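Local coordinates for protein major extracellular endoglucanase (Xanthomonas campestris pv. campestris, PDB 4TUF) that hydrolyses internal beta-1,4-glucosidic linkages in cellulose, lichenin and cereal beta-glucans, here as the catalytic domain of a family 5 glycoside hydrolase, at residues Ile118-Tyr123 and Glu157-Ala162; Thr199-Cys204 and Leu216-Cys221. All coordinates share one frame; numbering follows the deposited sequence.

Contact 1: Ile118-Tyr123 and Glu157-Ala162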
# COMPACT_ATOMS: atom_id res chain seq x y z
N ILE A 118 12.60 -1.82 -5.76
CA ILE A 118 11.83 -0.59 -5.58
C ILE A 118 12.70 0.64 -5.83
O ILE A 118 13.71 0.83 -5.16
CB ILE A 118 11.24 -0.52 -4.16
CG1 ILE A 118 10.24 -1.66 -3.94
CG2 ILE A 118 10.58 0.84 -3.90
CD1 ILE A 118 9.90 -1.90 -2.50
N SER A 119 12.32 1.46 -6.80
CA SER A 119 13.16 2.59 -7.19
C SER A 119 13.10 3.74 -6.19
O SER A 119 12.06 3.97 -5.56
CB SER A 119 12.77 3.11 -8.58
OG SER A 119 11.47 3.65 -8.57
N GLU A 120 14.22 4.44 -6.05
CA GLU A 120 14.28 5.63 -5.21
C GLU A 120 13.34 6.72 -5.74
O GLU A 120 12.56 7.30 -4.99
CB GLU A 120 15.71 6.17 -5.13
CG GLU A 120 16.62 5.34 -4.25
CD GLU A 120 18.04 5.87 -4.25
OE1 GLU A 120 18.96 5.11 -3.88
OE2 GLU A 120 18.23 7.04 -4.63
N LEU A 121 13.42 6.97 -7.04
CA LEU A 121 12.61 7.99 -7.68
C LEU A 121 11.52 7.35 -8.53
O LEU A 121 11.46 6.13 -8.67
CB LEU A 121 13.48 8.90 -8.54
CG LEU A 121 14.72 9.46 -7.85
CD1 LEU A 121 15.57 10.24 -8.84
CD2 LEU A 121 14.30 10.34 -6.69
N TRP A 122 10.66 8.17 -9.11
CA TRP A 122 9.55 7.67 -9.91
C TRP A 122 10.01 7.25 -11.31
O TRP A 122 9.20 6.87 -12.16
CB TRP A 122 8.45 8.73 -10.01
CG TRP A 122 8.95 10.06 -10.47
CD1 TRP A 122 8.87 10.57 -11.73
CD2 TRP A 122 9.65 11.03 -9.68
NE1 TRP A 122 9.47 11.81 -11.77
CE2 TRP A 122 9.95 12.11 -10.53
CE3 TRP A 122 10.05 11.09 -8.35
CZ2 TRP A 122 10.63 13.24 -10.08
CZ3 TRP A 122 10.73 12.21 -7.90
CH2 TRP A 122 11.01 13.27 -8.77
N TYR A 123 11.32 7.31 -11.54
CA TYR A 123 11.89 6.98 -12.84
C TYR A 123 13.25 6.35 -12.68
O TYR A 123 13.92 6.55 -11.66
CB TYR A 123 12.01 8.23 -13.72
CG TYR A 123 12.95 9.30 -13.18
CD1 TYR A 123 12.51 10.25 -12.26
CD2 TYR A 123 14.27 9.37 -13.60
CE1 TYR A 123 13.36 11.23 -11.78
CE2 TYR A 123 15.13 10.34 -13.13
CZ TYR A 123 14.67 11.27 -12.22
OH TYR A 123 15.53 12.24 -11.76
N GLU A 157 6.95 3.55 -2.02
CA GLU A 157 8.16 3.73 -1.24
C GLU A 157 9.27 4.63 -1.76
O GLU A 157 10.41 4.19 -1.89
CB GLU A 157 8.70 2.38 -0.78
CG GLU A 157 7.70 1.66 0.09
CD GLU A 157 8.30 0.48 0.80
OE1 GLU A 157 9.30 -0.06 0.31
OE2 GLU A 157 7.75 0.09 1.84
N PRO A 158 8.98 5.89 -2.00
CA PRO A 158 10.02 6.82 -2.42
C PRO A 158 11.08 6.91 -1.34
O PRO A 158 10.76 6.91 -0.16
CB PRO A 158 9.28 8.14 -2.54
CG PRO A 158 7.89 7.75 -2.86
CD PRO A 158 7.64 6.49 -2.11
N HIS A 159 12.34 6.96 -1.73
CA HIS A 159 13.41 7.01 -0.74
C HIS A 159 14.71 7.46 -1.39
O HIS A 159 14.71 7.87 -2.55
CB HIS A 159 13.61 5.64 -0.08
CG HIS A 159 13.92 4.54 -1.04
ND1 HIS A 159 12.97 3.98 -1.87
CD2 HIS A 159 15.08 3.90 -1.32
CE1 HIS A 159 13.53 3.04 -2.61
NE2 HIS A 159 14.81 2.97 -2.29
N GLY A 160 15.81 7.41 -0.64
CA GLY A 160 17.11 7.76 -1.18
C GLY A 160 17.22 9.19 -1.66
O GLY A 160 17.23 10.13 -0.87
N ALA A 161 17.28 9.35 -2.98
CA ALA A 161 17.50 10.66 -3.58
C ALA A 161 16.21 11.48 -3.62
O ALA A 161 16.25 12.70 -3.84
CB ALA A 161 18.08 10.51 -4.98
N ALA A 162 15.08 10.82 -3.40
CA ALA A 162 13.79 11.50 -3.42
C ALA A 162 13.76 12.64 -2.41
O ALA A 162 14.19 12.49 -1.27
CB ALA A 162 12.66 10.51 -3.13
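His-159 and Glu-120 carry this contact. The backbone N of His-159 donates to Glu-120 O at 3.3 Å, in the carbonyl plane and on a lone pair, nearly straight at 165°. Glu-120 accepts a second time through its carboxylate: Ala-161 N reaches Glu-120 OE2 at 3.0 Å, from above the carboxylate plane. This Ala-161 N-H lies in the type II' turn His-159 to Ala-162, which Ala-162 N closes by bonding to His-159 O. The imidazole is turned by a bond within its own segment: His-159 ND1 donates to Glu-157 O at 2.6 Å, close to the ring plane. Trp-212 stacks on the ring. Glu-120 CA lies over one ring face as a CH-pi contact, 3.9 Å from the centroid. Ile-118 O lies at the ring edge, 3.4 Å from His-159 CE1. Both segments lie in loops that follow strands 105-110 and 149-153 of the TIM barrel. Glu-157 is probably the proton donor. Its N bonds to Glu-196 OE1 and its OE2 to Tyr-238 OH and His-236 ND1, while Ile-118 CD1 touches Glu-157 OE1 at 3.4 Å. Ser-119 O is bonded by Lys-155 NZ. Leu-121 CD2 packs on Ala-162 CB at 3.9 Å.

Contact 2: Thr199-Cys204 and Leu216-Cys221; sequences TDNPVC and LQPLAC
Cys-204 and Cys-221 form the covalent part of the contact, a disulfide with SG to SG 2.0 Å. A chi3 of 91° sets the two CB-SG bonds about perpendicular when seen down the S-S bond. SG of Cys-204 is anti to its backbone N (chi1 -171°), which carries the sulfur across to the other segment. Ala-220 CB lies 4.2 Å from Cys-204 SG. The carbonyl of Cys-204 makes close contacts without a hydrogen bond. Cys-204 O lies 3.3 Å from Pro-218 N, which has no hydrogen to give, and accepts a CA-H...O contact from Pro-218 CA. No hydrogen bond joins the segments. The disulfide ties together two parts of one long loop between strands 192-195 and 231-238 of the TIM barrel. Residues 217-221 coil with helical backbone angles. Packing comes from the proline ring: Pro-218 CG lies 3.5 Å from Asn-201 ND2, and the two side chains meet obliquely. Asn-201 ND2 donates to Val-203 O at 2.6 Å, with Val-203 O near the amide plane of Asn-201 and the donor on a carbonyl lone pair, and also bonds to Trp-164 O. The amide of Gln-217 bonds to Asn-215 OD1 through NE2 and to Thr-206 N through OE1.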
# COMPACT_ATOMS: atom_id res chain seq x y z
N THR A 199 12.02 9.62 2.53
CA THR A 199 12.84 9.37 3.70
C THR A 199 13.44 10.69 4.21
O THR A 199 12.70 11.60 4.57
CB THR A 199 13.94 8.32 3.43
OG1 THR A 199 14.60 8.61 2.20
CG2 THR A 199 13.31 6.95 3.34
N ASP A 200 14.77 10.78 4.26
CA ASP A 200 15.44 12.00 4.70
C ASP A 200 15.24 13.13 3.69
O ASP A 200 15.26 12.90 2.48
CB ASP A 200 16.93 11.77 4.91
CG ASP A 200 17.24 11.09 6.24
OD1 ASP A 200 16.30 10.70 6.96
OD2 ASP A 200 18.44 10.94 6.56
N ASN A 201 15.07 14.35 4.19
CA ASN A 201 14.88 15.51 3.33
C ASN A 201 15.76 16.69 3.74
O ASN A 201 15.94 16.96 4.93
CB ASN A 201 13.41 15.92 3.32
CG ASN A 201 13.04 16.75 2.12
OD1 ASN A 201 13.20 16.31 0.98
ND2 ASN A 201 12.52 17.96 2.36
N PRO A 202 16.32 17.41 2.76
CA PRO A 202 17.19 18.55 3.10
C PRO A 202 16.46 19.75 3.72
O PRO A 202 17.14 20.62 4.27
CB PRO A 202 17.81 18.93 1.75
CG PRO A 202 16.97 18.28 0.72
CD PRO A 202 16.38 17.06 1.34
N VAL A 203 15.13 19.81 3.64
CA VAL A 203 14.38 20.88 4.32
C VAL A 203 13.14 20.35 5.02
O VAL A 203 12.57 19.34 4.61
CB VAL A 203 13.92 22.01 3.36
CG1 VAL A 203 15.10 22.76 2.77
CG2 VAL A 203 13.01 21.46 2.26
N CYS A 204 12.72 21.06 6.07
CA CYS A 204 11.46 20.80 6.76
C CYS A 204 11.30 19.34 7.16
O CYS A 204 10.29 18.71 6.86
CB CYS A 204 10.29 21.25 5.89
SG CYS A 204 8.66 21.23 6.69
N LEU A 216 6.51 12.15 6.17
CA LEU A 216 5.59 13.13 5.59
C LEU A 216 5.87 14.56 6.07
O LEU A 216 5.14 15.49 5.72
CB LEU A 216 4.15 12.75 5.92
CG LEU A 216 3.54 11.64 5.07
CD1 LEU A 216 2.18 11.30 5.62
CD2 LEU A 216 3.44 12.10 3.63
N GLN A 217 6.92 14.72 6.87
CA GLN A 217 7.25 16.02 7.47
C GLN A 217 7.28 17.21 6.50
O GLN A 217 6.75 18.27 6.83
CB GLN A 217 8.60 15.94 8.20
CG GLN A 217 8.56 15.26 9.55
CD GLN A 217 9.96 14.94 10.06
OE1 GLN A 217 10.50 15.66 10.90
NE2 GLN A 217 10.55 13.87 9.54
N PRO A 218 7.89 17.05 5.30
CA PRO A 218 7.98 18.23 4.43
C PRO A 218 6.62 18.75 3.91
O PRO A 218 6.57 19.84 3.34
CB PRO A 218 8.84 17.73 3.26
CG PRO A 218 9.64 16.62 3.82
CD PRO A 218 8.70 15.94 4.77
N LEU A 219 5.55 17.99 4.11
CA LEU A 219 4.21 18.43 3.73
C LEU A 219 3.78 19.67 4.52
O LEU A 219 2.89 20.42 4.10
CB LEU A 219 3.21 17.29 3.93
CG LEU A 219 1.74 17.55 3.63
CD1 LEU A 219 1.56 18.00 2.18
CD2 LEU A 219 0.92 16.30 3.90
N ALA A 220 4.40 19.89 5.67
CA ALA A 220 4.07 21.04 6.49
C ALA A 220 4.58 22.34 5.85
O ALA A 220 4.02 23.41 6.08
CB ALA A 220 4.65 20.88 7.89
N CYS A 221 5.64 22.24 5.06
CA CYS A 221 6.24 23.40 4.41
C CYS A 221 5.74 23.55 2.98
O CYS A 221 5.67 24.66 2.45
CB CYS A 221 7.77 23.29 4.39
SG CYS A 221 8.53 23.15 6.01

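Overall arrangement
Contacts 1 and 2 follow one another along the chain and lie on the same side of its centre. Their centres are 15 Å apart. They meet at residues 159-160 and Thr-199: Thr-199 OG1 is 3.3 Å from Gly-160 N, in a weak hydrogen bond, and 3.5 Å from His-159 CA. Contact 1 reaches the active site. The side chain of Glu-157 is about 3 Å from that of Glu-278, the probable nucleophile. Contact 2 lies farther out, its centre about 21 Å from the chain centre against about 15 Å for contact 1. A bound phosphate ion is about 7 Å from the Ser-119 side chain. Another touches Leu-219; the Ala-220 side chain is about 5 Å from an ion.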